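Local coordinates for erythropoietin (Homo sapiens, PDB 1EER), which acts as the hormone that regulates red blood cell production, binding and dimerising its receptor to activate the kinase JAK2, at residues A[42-51]-A[147-156]; A[67-78]-A[95-106]. The protein carries 5 engineered substitutions. All coordinates share one frame; numbering follows the deposited sequence.

Contact 1 (A[42-51]-A[147-156]); sequences PDTKVNFYAW and NFLRGKLKLY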
loop_
_atom_site.group_PDB
_atom_site.type_symbol
_atom_site.label_atom_id
_atom_site.label_comp_id
_atom_site.label_asym_id
_atom_site.label_seq_id
_atom_site.Cartn_x
_atom_site.Cartn_y
_atom_site.Cartn_z
ATOM N N PRO A 42 1.305 -20.694 3.999
ATOM C CA PRO A 42 1.977 -20.986 2.729
ATOM C C PRO A 42 3.446 -20.560 2.765
ATOM O O PRO A 42 3.905 -19.942 3.728
ATOM C CB PRO A 42 1.161 -20.198 1.702
ATOM C CG PRO A 42 0.528 -19.077 2.494
ATOM C CD PRO A 42 0.515 -19.450 3.953
ATOM N N ASP A 43 4.188 -20.918 1.729
ATOM C CA ASP A 43 5.581 -20.522 1.650
ATOM C C ASP A 43 5.531 -19.205 0.905
ATOM O O ASP A 43 4.848 -19.106 -0.111
ATOM C CB ASP A 43 6.395 -21.533 0.842
ATOM C CG ASP A 43 7.875 -21.183 0.793
ATOM O OD1 ASP A 43 8.238 -20.032 1.119
ATOM O OD2 ASP A 43 8.680 -22.060 0.433
ATOM N N THR A 44 6.232 -18.191 1.401
ATOM C CA THR A 44 6.203 -16.898 0.728
ATOM C C THR A 44 7.473 -16.533 -0.038
ATOM O O THR A 44 7.513 -15.509 -0.727
ATOM C CB THR A 44 5.882 -15.758 1.716
ATOM O OG1 THR A 44 7.018 -15.509 2.549
ATOM C CG2 THR A 44 4.689 -16.132 2.581
ATOM N N LYS A 45 8.504 -17.363 0.054
ATOM C CA LYS A 45 9.735 -17.034 -0.647
ATOM C C LYS A 45 9.597 -17.095 -2.159
ATOM O O LYS A 45 8.865 -17.919 -2.713
ATOM C CB LYS A 45 10.880 -17.941 -0.190
ATOM C CG LYS A 45 10.798 -19.389 -0.654
ATOM C CD LYS A 45 11.912 -20.260 -0.034
ATOM C CE LYS A 45 11.564 -21.607 -0.676
ATOM N NZ LYS A 45 12.398 -22.762 -0.350
ATOM N N VAL A 46 10.290 -16.185 -2.827
ATOM C CA VAL A 46 10.285 -16.142 -4.281
ATOM C C VAL A 46 11.731 -16.077 -4.774
ATOM O O VAL A 46 12.476 -15.153 -4.435
ATOM C CB VAL A 46 9.504 -14.903 -4.824
ATOM C CG1 VAL A 46 9.825 -14.684 -6.299
ATOM C CG2 VAL A 46 8.005 -15.105 -4.644
ATOM N N ASN A 47 12.136 -17.080 -5.543
ATOM C CA ASN A 47 13.479 -17.096 -6.107
ATOM C C ASN A 47 13.259 -16.473 -7.483
ATOM O O ASN A 47 12.712 -17.114 -8.385
ATOM C CB ASN A 47 13.989 -18.536 -6.219
ATOM C CG ASN A 47 15.441 -18.611 -6.658
ATOM O OD1 ASN A 47 15.732 -18.673 -7.852
ATOM N ND2 ASN A 47 16.355 -18.608 -5.694
ATOM N N PHE A 48 13.656 -15.210 -7.624
ATOM C CA PHE A 48 13.462 -14.478 -8.870
ATOM C C PHE A 48 14.067 -15.158 -10.081
ATOM O O PHE A 48 13.537 -15.035 -11.190
ATOM C CB PHE A 48 13.994 -13.049 -8.738
ATOM C CG PHE A 48 12.997 -12.098 -8.158
ATOM C CD1 PHE A 48 11.913 -11.662 -8.916
ATOM C CD2 PHE A 48 13.112 -11.671 -6.840
ATOM C CE1 PHE A 48 10.952 -10.815 -8.366
ATOM C CE2 PHE A 48 12.156 -10.822 -6.277
ATOM C CZ PHE A 48 11.073 -10.393 -7.040
ATOM N N TYR A 49 15.169 -15.880 -9.873
ATOM C CA TYR A 49 15.803 -16.596 -10.971
ATOM C C TYR A 49 14.869 -17.715 -11.447
ATOM O O TYR A 49 14.595 -17.849 -12.644
ATOM C CB TYR A 49 17.147 -17.194 -10.530
ATOM C CG TYR A 49 17.788 -18.016 -11.622
ATOM C CD1 TYR A 49 18.330 -17.402 -12.746
ATOM C CD2 TYR A 49 17.779 -19.408 -11.576
ATOM C CE1 TYR A 49 18.841 -18.145 -13.808
ATOM C CE2 TYR A 49 18.291 -20.167 -12.637
ATOM C CZ TYR A 49 18.818 -19.522 -13.755
ATOM O OH TYR A 49 19.294 -20.244 -14.831
ATOM N N ALA A 50 14.377 -18.519 -10.509
ATOM C CA ALA A 50 13.473 -19.606 -10.855
ATOM C C ALA A 50 12.080 -19.084 -11.227
ATOM O O ALA A 50 11.443 -19.587 -12.153
ATOM C CB ALA A 50 13.369 -20.571 -9.699
ATOM N N TRP A 51 11.623 -18.067 -10.500
ATOM C CA TRP A 51 10.310 -17.479 -10.723
ATOM C C TRP A 51 10.062 -17.020 -12.165
ATOM O O TRP A 51 9.042 -17.362 -12.766
ATOM C CB TRP A 51 10.092 -16.314 -9.747
ATOM C CG TRP A 51 8.796 -15.560 -9.952
ATOM C CD1 TRP A 51 8.616 -14.444 -10.719
ATOM C CD2 TRP A 51 7.509 -15.858 -9.367
ATOM N NE1 TRP A 51 7.306 -14.026 -10.652
ATOM C CE2 TRP A 51 6.602 -14.870 -9.832
ATOM C CE3 TRP A 51 7.036 -16.857 -8.500
ATOM C CZ2 TRP A 51 5.238 -14.851 -9.457
ATOM C CZ3 TRP A 51 5.674 -16.839 -8.124
ATOM C CH2 TRP A 51 4.796 -15.838 -8.608
ATOM N N ASN A 147 4.428 -10.748 3.562
ATOM C CA ASN A 147 5.388 -11.248 2.584
ATOM C C ASN A 147 4.696 -11.897 1.393
ATOM O O ASN A 147 5.173 -11.790 0.258
ATOM C CB ASN A 147 6.352 -12.251 3.235
ATOM C CG ASN A 147 7.568 -11.578 3.861
ATOM O OD1 ASN A 147 7.856 -10.414 3.596
ATOM N ND2 ASN A 147 8.286 -12.316 4.692
ATOM N N PHE A 148 3.569 -12.569 1.644
ATOM C CA PHE A 148 2.830 -13.219 0.559
ATOM C C PHE A 148 2.149 -12.229 -0.397
ATOM O O PHE A 148 2.277 -12.337 -1.626
ATOM C CB PHE A 148 1.769 -14.172 1.118
ATOM C CG PHE A 148 1.171 -15.082 0.079
ATOM C CD1 PHE A 148 0.122 -14.649 -0.724
ATOM C CD2 PHE A 148 1.668 -16.371 -0.108
ATOM C CE1 PHE A 148 -0.427 -15.481 -1.694
ATOM C CE2 PHE A 148 1.127 -17.213 -1.078
ATOM C CZ PHE A 148 0.077 -16.768 -1.873
ATOM N N LEU A 149 1.420 -11.271 0.165
ATOM C CA LEU A 149 0.712 -10.290 -0.650
ATOM C C LEU A 149 1.678 -9.364 -1.384
ATOM O O LEU A 149 1.498 -9.067 -2.568
ATOM C CB LEU A 149 -0.234 -9.436 0.210
ATOM C CG LEU A 149 -1.208 -10.066 1.212
ATOM C CD1 LEU A 149 -2.043 -8.961 1.827
ATOM C CD2 LEU A 149 -2.080 -11.096 0.540
ATOM N N ARG A 150 2.707 -8.911 -0.675
ATOM C CA ARG A 150 3.664 -7.997 -1.271
ATOM C C ARG A 150 4.650 -8.734 -2.152
ATOM O O ARG A 150 5.368 -8.117 -2.937
ATOM C CB ARG A 150 4.395 -7.217 -0.172
ATOM C CG ARG A 150 5.663 -7.867 0.334
ATOM C CD ARG A 150 6.188 -7.152 1.557
ATOM N NE ARG A 150 7.337 -7.840 2.130
ATOM C CZ ARG A 150 8.497 -7.257 2.414
ATOM N NH1 ARG A 150 8.672 -5.964 2.180
ATOM N NH2 ARG A 150 9.489 -7.973 2.924
ATOM N N GLY A 151 4.653 -10.060 -2.037
ATOM C CA GLY A 151 5.571 -10.875 -2.811
ATOM C C GLY A 151 5.018 -11.509 -4.073
ATOM O O GLY A 151 4.722 -10.820 -5.046
ATOM N N LYS A 152 4.876 -12.831 -4.063
ATOM C CA LYS A 152 4.385 -13.532 -5.235
ATOM C C LYS A 152 2.995 -13.081 -5.673
ATOM O O LYS A 152 2.681 -13.121 -6.862
ATOM C CB LYS A 152 4.417 -15.047 -5.007
ATOM C CG LYS A 152 3.432 -15.562 -3.991
ATOM C CD LYS A 152 3.544 -17.066 -3.875
ATOM C CE LYS A 152 4.707 -17.456 -2.974
ATOM N NZ LYS A 152 5.362 -18.716 -3.417
ATOM N N LEU A 153 2.160 -12.651 -4.732
ATOM C CA LEU A 153 0.833 -12.179 -5.121
ATOM C C LEU A 153 1.011 -10.945 -6.002
ATOM O O LEU A 153 0.504 -10.887 -7.127
ATOM C CB LEU A 153 -0.010 -11.818 -3.897
ATOM C CG LEU A 153 -1.489 -11.619 -4.247
ATOM C CD1 LEU A 153 -2.349 -12.117 -3.109
ATOM C CD2 LEU A 153 -1.766 -10.155 -4.527
ATOM N N LYS A 154 1.749 -9.966 -5.492
ATOM C CA LYS A 154 2.001 -8.749 -6.248
ATOM C C LYS A 154 2.673 -9.099 -7.565
ATOM O O LYS A 154 2.276 -8.596 -8.618
ATOM C CB LYS A 154 2.884 -7.781 -5.446
ATOM C CG LYS A 154 3.194 -6.478 -6.166
ATOM C CD LYS A 154 1.944 -5.840 -6.788
ATOM C CE LYS A 154 2.030 -4.308 -6.800
ATOM N NZ LYS A 154 1.255 -3.676 -7.906
ATOM N N LEU A 155 3.680 -9.971 -7.507
ATOM C CA LEU A 155 4.407 -10.383 -8.706
ATOM C C LEU A 155 3.485 -11.008 -9.744
ATOM O O LEU A 155 3.528 -10.647 -10.923
ATOM C CB LEU A 155 5.520 -11.374 -8.350
ATOM C CG LEU A 155 6.773 -10.780 -7.690
ATOM C CD1 LEU A 155 7.762 -11.902 -7.392
ATOM C CD2 LEU A 155 7.407 -9.723 -8.589
ATOM N N TYR A 156 2.658 -11.951 -9.310
ATOM C CA TYR A 156 1.732 -12.598 -10.221
ATOM C C TYR A 156 0.773 -11.554 -10.824
ATOM O O TYR A 156 0.590 -11.487 -12.045
ATOM C CB TYR A 156 0.933 -13.675 -9.483
ATOM C CG TYR A 156 -0.285 -14.109 -10.256
ATOM C CD1 TYR A 156 -0.149 -14.800 -11.458
ATOM C CD2 TYR A 156 -1.568 -13.761 -9.837
ATOM C CE1 TYR A 156 -1.251 -15.127 -12.230
ATOM C CE2 TYR A 156 -2.678 -14.086 -10.607
ATOM C CZ TYR A 156 -2.507 -14.767 -11.805
ATOM O OH TYR A 156 -3.581 -15.082 -12.600
HETATM O O HOH W 1 5.522 -13.754 -1.506
HETATM O O HOH W 2 7.520 -14.915 5.358
HETATM O O HOH W 3 7.895 -18.537 -5.419
HETATM O O HOH W 4 5.876 -12.160 -12.581
#

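Contact 2 (A[67-78]-A[95-106]); sequences LALLSEAVLRGQ and VDKAVSGLRSLT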
loop_
_atom_site.group_PDB
_atom_site.type_symbol
_atom_site.label_atom_id
_atom_site.label_comp_id
_atom_site.label_asym_id
_atom_site.label_seq_id
_atom_site.Cartn_x
_atom_site.Cartn_y
_atom_site.Cartn_z
ATOM N N LEU A 67 -2.855 -18.451 -1.341
ATOM C CA LEU A 67 -3.816 -17.512 -0.758
ATOM C C LEU A 67 -4.927 -18.254 -0.023
ATOM O O LEU A 67 -5.382 -17.813 1.035
ATOM C CB LEU A 67 -4.430 -16.647 -1.857
ATOM C CG LEU A 67 -5.140 -15.364 -1.430
ATOM C CD1 LEU A 67 -4.119 -14.355 -0.913
ATOM C CD2 LEU A 67 -5.921 -14.812 -2.620
ATOM N N ALA A 68 -5.358 -19.378 -0.597
ATOM C CA ALA A 68 -6.400 -20.201 0.009
ATOM C C ALA A 68 -5.939 -20.716 1.370
ATOM O O ALA A 68 -6.676 -20.649 2.349
ATOM C CB ALA A 68 -6.733 -21.366 -0.909
ATOM N N LEU A 69 -4.711 -21.224 1.429
ATOM C CA LEU A 69 -4.146 -21.750 2.667
ATOM C C LEU A 69 -4.036 -20.623 3.679
ATOM O O LEU A 69 -4.321 -20.804 4.867
ATOM C CB LEU A 69 -2.769 -22.366 2.370
ATOM C CG LEU A 69 -1.715 -22.692 3.434
ATOM C CD1 LEU A 69 -2.345 -23.268 4.675
ATOM C CD2 LEU A 69 -0.726 -23.681 2.838
ATOM N N LEU A 70 -3.630 -19.455 3.184
ATOM C CA LEU A 70 -3.479 -18.248 3.992
ATOM C C LEU A 70 -4.815 -17.862 4.629
ATOM O O LEU A 70 -4.885 -17.553 5.821
ATOM C CB LEU A 70 -2.972 -17.092 3.115
ATOM C CG LEU A 70 -1.743 -16.280 3.563
ATOM C CD1 LEU A 70 -1.668 -14.987 2.765
ATOM C CD2 LEU A 70 -1.806 -15.965 5.051
ATOM N N SER A 71 -5.872 -17.868 3.827
ATOM C CA SER A 71 -7.203 -17.531 4.327
ATOM C C SER A 71 -7.580 -18.463 5.477
ATOM O O SER A 71 -8.116 -18.026 6.499
ATOM C CB SER A 71 -8.240 -17.659 3.210
ATOM O OG SER A 71 -8.013 -16.713 2.183
ATOM N N GLU A 72 -7.296 -19.749 5.304
ATOM C CA GLU A 72 -7.612 -20.740 6.326
ATOM C C GLU A 72 -6.780 -20.488 7.573
ATOM O O GLU A 72 -7.262 -20.667 8.696
ATOM C CB GLU A 72 -7.333 -22.156 5.815
ATOM C CG GLU A 72 -8.081 -22.541 4.551
ATOM C CD GLU A 72 -7.615 -23.876 3.989
ATOM O OE1 GLU A 72 -7.351 -24.795 4.790
ATOM O OE2 GLU A 72 -7.510 -24.009 2.750
ATOM N N ALA A 73 -5.530 -20.073 7.372
ATOM C CA ALA A 73 -4.641 -19.800 8.493
ATOM C C ALA A 73 -5.175 -18.624 9.304
ATOM O O ALA A 73 -5.245 -18.668 10.533
ATOM C CB ALA A 73 -3.253 -19.494 7.987
ATOM N N VAL A 74 -5.567 -17.570 8.604
ATOM C CA VAL A 74 -6.092 -16.386 9.264
ATOM C C VAL A 74 -7.437 -16.695 9.950
ATOM O O VAL A 74 -7.674 -16.283 11.091
ATOM C CB VAL A 74 -6.241 -15.234 8.235
ATOM C CG1 VAL A 74 -6.577 -13.927 8.939
ATOM C CG2 VAL A 74 -4.944 -15.085 7.447
ATOM N N LEU A 75 -8.309 -17.422 9.259
ATOM C CA LEU A 75 -9.604 -17.776 9.829
ATOM C C LEU A 75 -9.378 -18.540 11.128
ATOM O O LEU A 75 -10.001 -18.250 12.151
ATOM C CB LEU A 75 -10.394 -18.619 8.834
ATOM C CG LEU A 75 -10.887 -17.783 7.654
ATOM C CD1 LEU A 75 -11.379 -18.669 6.536
ATOM C CD2 LEU A 75 -11.981 -16.863 8.130
ATOM N N ARG A 76 -8.471 -19.512 11.094
ATOM C CA ARG A 76 -8.159 -20.282 12.292
ATOM C C ARG A 76 -7.642 -19.338 13.376
ATOM O O ARG A 76 -8.000 -19.456 14.542
ATOM C CB ARG A 76 -7.109 -21.351 11.983
ATOM C CG ARG A 76 -7.552 -22.772 12.330
ATOM C CD ARG A 76 -7.261 -23.112 13.789
ATOM N NE ARG A 76 -8.446 -22.979 14.632
ATOM C CZ ARG A 76 -8.583 -23.542 15.831
ATOM N NH1 ARG A 76 -7.607 -24.280 16.337
ATOM N NH2 ARG A 76 -9.699 -23.370 16.526
ATOM N N GLY A 77 -6.798 -18.390 12.987
ATOM C CA GLY A 77 -6.273 -17.452 13.957
ATOM C C GLY A 77 -7.387 -16.636 14.577
ATOM O O GLY A 77 -7.360 -16.312 15.765
ATOM N N GLN A 78 -8.378 -16.308 13.764
ATOM C CA GLN A 78 -9.512 -15.528 14.233
ATOM C C GLN A 78 -10.319 -16.288 15.293
ATOM O O GLN A 78 -10.678 -15.732 16.331
ATOM C CB GLN A 78 -10.407 -15.171 13.046
ATOM C CG GLN A 78 -11.661 -14.410 13.409
ATOM C CD GLN A 78 -12.608 -14.303 12.240
ATOM O OE1 GLN A 78 -12.739 -15.234 11.451
ATOM N NE2 GLN A 78 -13.272 -13.160 12.115
ATOM N N VAL A 95 -6.598 -8.760 12.534
ATOM C CA VAL A 95 -7.129 -10.050 12.088
ATOM C C VAL A 95 -8.427 -9.852 11.295
ATOM O O VAL A 95 -8.662 -10.516 10.287
ATOM C CB VAL A 95 -7.419 -10.972 13.288
ATOM C CG1 VAL A 95 -8.140 -12.220 12.821
ATOM C CG2 VAL A 95 -6.116 -11.345 13.989
ATOM N N ASP A 96 -9.265 -8.933 11.765
ATOM C CA ASP A 96 -10.530 -8.646 11.112
ATOM C C ASP A 96 -10.275 -8.030 9.740
ATOM O O ASP A 96 -11.003 -8.291 8.782
ATOM C CB ASP A 96 -11.370 -7.703 11.984
ATOM C CG ASP A 96 -12.062 -8.431 13.146
ATOM O OD1 ASP A 96 -12.172 -9.678 13.104
ATOM O OD2 ASP A 96 -12.494 -7.749 14.100
ATOM N N LYS A 97 -9.238 -7.210 9.642
ATOM C CA LYS A 97 -8.894 -6.610 8.356
ATOM C C LYS A 97 -8.325 -7.689 7.414
ATOM O O LYS A 97 -8.580 -7.676 6.206
ATOM C CB LYS A 97 -7.855 -5.500 8.551
ATOM C CG LYS A 97 -8.356 -4.295 9.310
ATOM C CD LYS A 97 -7.214 -3.600 10.015
ATOM C CE LYS A 97 -7.564 -2.166 10.319
ATOM N NZ LYS A 97 -7.981 -1.458 9.087
ATOM N N ALA A 98 -7.553 -8.616 7.977
ATOM C CA ALA A 98 -6.941 -9.700 7.213
ATOM C C ALA A 98 -8.012 -10.626 6.649
ATOM O O ALA A 98 -7.980 -10.986 5.470
ATOM C CB ALA A 98 -5.977 -10.487 8.105
ATOM N N VAL A 99 -8.960 -11.016 7.496
ATOM C CA VAL A 99 -10.043 -11.883 7.054
ATOM C C VAL A 99 -10.816 -11.142 5.961
ATOM O O VAL A 99 -11.163 -11.710 4.921
ATOM C CB VAL A 99 -11.003 -12.225 8.228
ATOM C CG1 VAL A 99 -12.230 -12.974 7.707
ATOM C CG2 VAL A 99 -10.273 -13.074 9.268
ATOM N N SER A 100 -11.060 -9.860 6.204
ATOM C CA SER A 100 -11.789 -9.014 5.273
ATOM C C SER A 100 -11.000 -8.800 3.990
ATOM O O SER A 100 -11.534 -8.939 2.884
ATOM C CB SER A 100 -12.079 -7.666 5.934
ATOM O OG SER A 100 -12.540 -6.730 4.978
ATOM N N GLY A 101 -9.722 -8.457 4.144
ATOM C CA GLY A 101 -8.865 -8.226 2.994
ATOM C C GLY A 101 -8.650 -9.464 2.140
ATOM O O GLY A 101 -8.751 -9.396 0.913
ATOM N N LEU A 102 -8.354 -10.596 2.785
ATOM C CA LEU A 102 -8.125 -11.851 2.071
ATOM C C LEU A 102 -9.362 -12.241 1.283
ATOM O O LEU A 102 -9.270 -12.785 0.183
ATOM C CB LEU A 102 -7.742 -12.970 3.053
ATOM C CG LEU A 102 -6.259 -12.996 3.455
ATOM C CD1 LEU A 102 -6.014 -14.051 4.514
ATOM C CD2 LEU A 102 -5.404 -13.279 2.231
ATOM N N ARG A 103 -10.529 -11.937 1.840
ATOM C CA ARG A 103 -11.776 -12.267 1.162
ATOM C C ARG A 103 -11.894 -11.456 -0.122
ATOM O O ARG A 103 -12.296 -11.978 -1.163
ATOM C CB ARG A 103 -12.977 -11.990 2.076
ATOM C CG ARG A 103 -14.302 -12.522 1.527
ATOM C CD ARG A 103 -15.511 -12.009 2.324
ATOM N NE ARG A 103 -15.642 -12.670 3.620
ATOM C CZ ARG A 103 -15.467 -12.063 4.786
ATOM N NH1 ARG A 103 -15.153 -10.778 4.823
ATOM N NH2 ARG A 103 -15.578 -12.746 5.915
ATOM N N SER A 104 -11.533 -10.180 -0.051
ATOM C CA SER A 104 -11.606 -9.315 -1.218
ATOM C C SER A 104 -10.578 -9.736 -2.265
ATOM O O SER A 104 -10.887 -9.836 -3.457
ATOM C CB SER A 104 -11.376 -7.866 -0.801
ATOM O OG SER A 104 -12.382 -7.445 0.105
ATOM N N LEU A 105 -9.357 -10.002 -1.814
ATOM C CA LEU A 105 -8.290 -10.412 -2.716
ATOM C C LEU A 105 -8.651 -11.698 -3.444
ATOM O O LEU A 105 -8.372 -11.838 -4.636
ATOM C CB LEU A 105 -6.981 -10.582 -1.934
ATOM C CG LEU A 105 -6.450 -9.264 -1.360
ATOM C CD1 LEU A 105 -5.356 -9.538 -0.338
ATOM C CD2 LEU A 105 -5.929 -8.393 -2.503
ATOM N N THR A 106 -9.269 -12.639 -2.732
ATOM C CA THR A 106 -9.683 -13.907 -3.340
ATOM C C THR A 106 -10.651 -13.677 -4.502
ATOM O O THR A 106 -10.537 -14.306 -5.560
ATOM C CB THR A 106 -10.400 -14.820 -2.332
ATOM O OG1 THR A 106 -9.523 -15.124 -1.242
ATOM C CG2 THR A 106 -10.841 -16.103 -3.015
HETATM O O HOH W 5 -8.376 -17.335 -0.816
#

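Contact 1 (A[42-51]-A[147-156])
The backbone of 42-51 runs over helix 147-156, nearest where the CA atoms of Thr44 and Phe148 lie 5.0 Å apart, and turns into helix 48-51 beyond Val46. Leu155 reaches into an apolar pocket: its CD1 meets Val46 CG1 tip to tip at 3.6 Å and sits over one face of the Trp51 indole, a CH-pi contact 4.1 Å from the centroid of the five-membered ring. Phe48 CE1 touches the same methyl obliquely. Trp51, with CG anti to the backbone N (chi1 176°), stretches its six-membered ring over to Lys152, where CH2 lies 3.7 Å from CB. The Lys152 chain bends and runs along the backbone of Asp43 and Thr44, CE 3.3 Å from Asp43 O, to a salt bridge with Glu62. Thr44 CG2 lies at the edge of the Phe148 ring, and Pro42 crosses Phe148 at about a right angle, CG 3.9 Å from CD2. A water joins Thr44 O to Asn147 O and Lys152 N, where the helix makes a wider pi-type turn at 149-153. Thr44, Lys45, Val46 and Arg150 bond to another protein chain, consistent with loop and last helix of the four-helix cytokine bundle together forming part of a binding surface.

Contact 2 (A[67-78]-A[95-106])
Val74 and Leu102 reach toward each other tip to tip between two antiparallel helices of the four-helix cytokine bundle, and each is a knob in a hole of the other helix. The segment axes approach to 9.5 Å, with 153° between their N-to-C directions. Val74 sits among Val95, Ala98, Val99 and Leu102, and its two methyls divide the work: CG1, anti to the backbone N (chi1 -171°), meets Ala98 CB at 3.6 Å and also Val99 CG2, the two valine side chains sliding past each other in opposite directions, while CG2 presses on Leu102 CD1 at 3.3 Å, tighter than usual van der Waals contact. Leu102 enters the hole formed by Leu67, Leu70, Ser71 and Val74. Its CD1 branch faces Val74 and the backbone of Ser71, whereas CD2 lies 3.6 Å from Leu67 CD1 and also meets Leu70 CD1, the Leu70 side chain crossing that of Leu102 at about a right angle. Tyr145 and Leu153 of helix 138-161 pack against Leu102 and Leu67 respectively.

Toward one end, Gln78 lays its CB 3.7 Å from Val95 CG1, and its extended chain carries the amide along Val99 CG2. Leu75 CD2 meets the other methyl of Val99, CG1, from a side chain set at about a right angle. Near the other end a water lies between the hydroxyls of Ser71 and Thr106, and Thr106 OG1 donates to Leu102 O at 2.8 Å, on the opposite face of that carbonyl from Thr106 N.

Both contacts are largely buried but differ in kind. Contact 2 joins two long antiparallel helices by interlocking aliphatic side chains, with its bridging water at one end; contact 1 lays a connecting segment on helix 138-161, using aromatic rings, a lysine chain and several waters. The two meet directly: Phe148 CZ lies 3.4 Å from Leu67 N, and Leu149 and Leu153 pack on Leu105 and Leu67, so helix 138-161 carries the loop on one flank and the bundle core on another. Along the chain contact 2 is nested inside the loop closed by contact 1. Both also reach another protein chain, through Lys45 and Arg150 in contact 1 and Lys97 and Arg103 in contact 2.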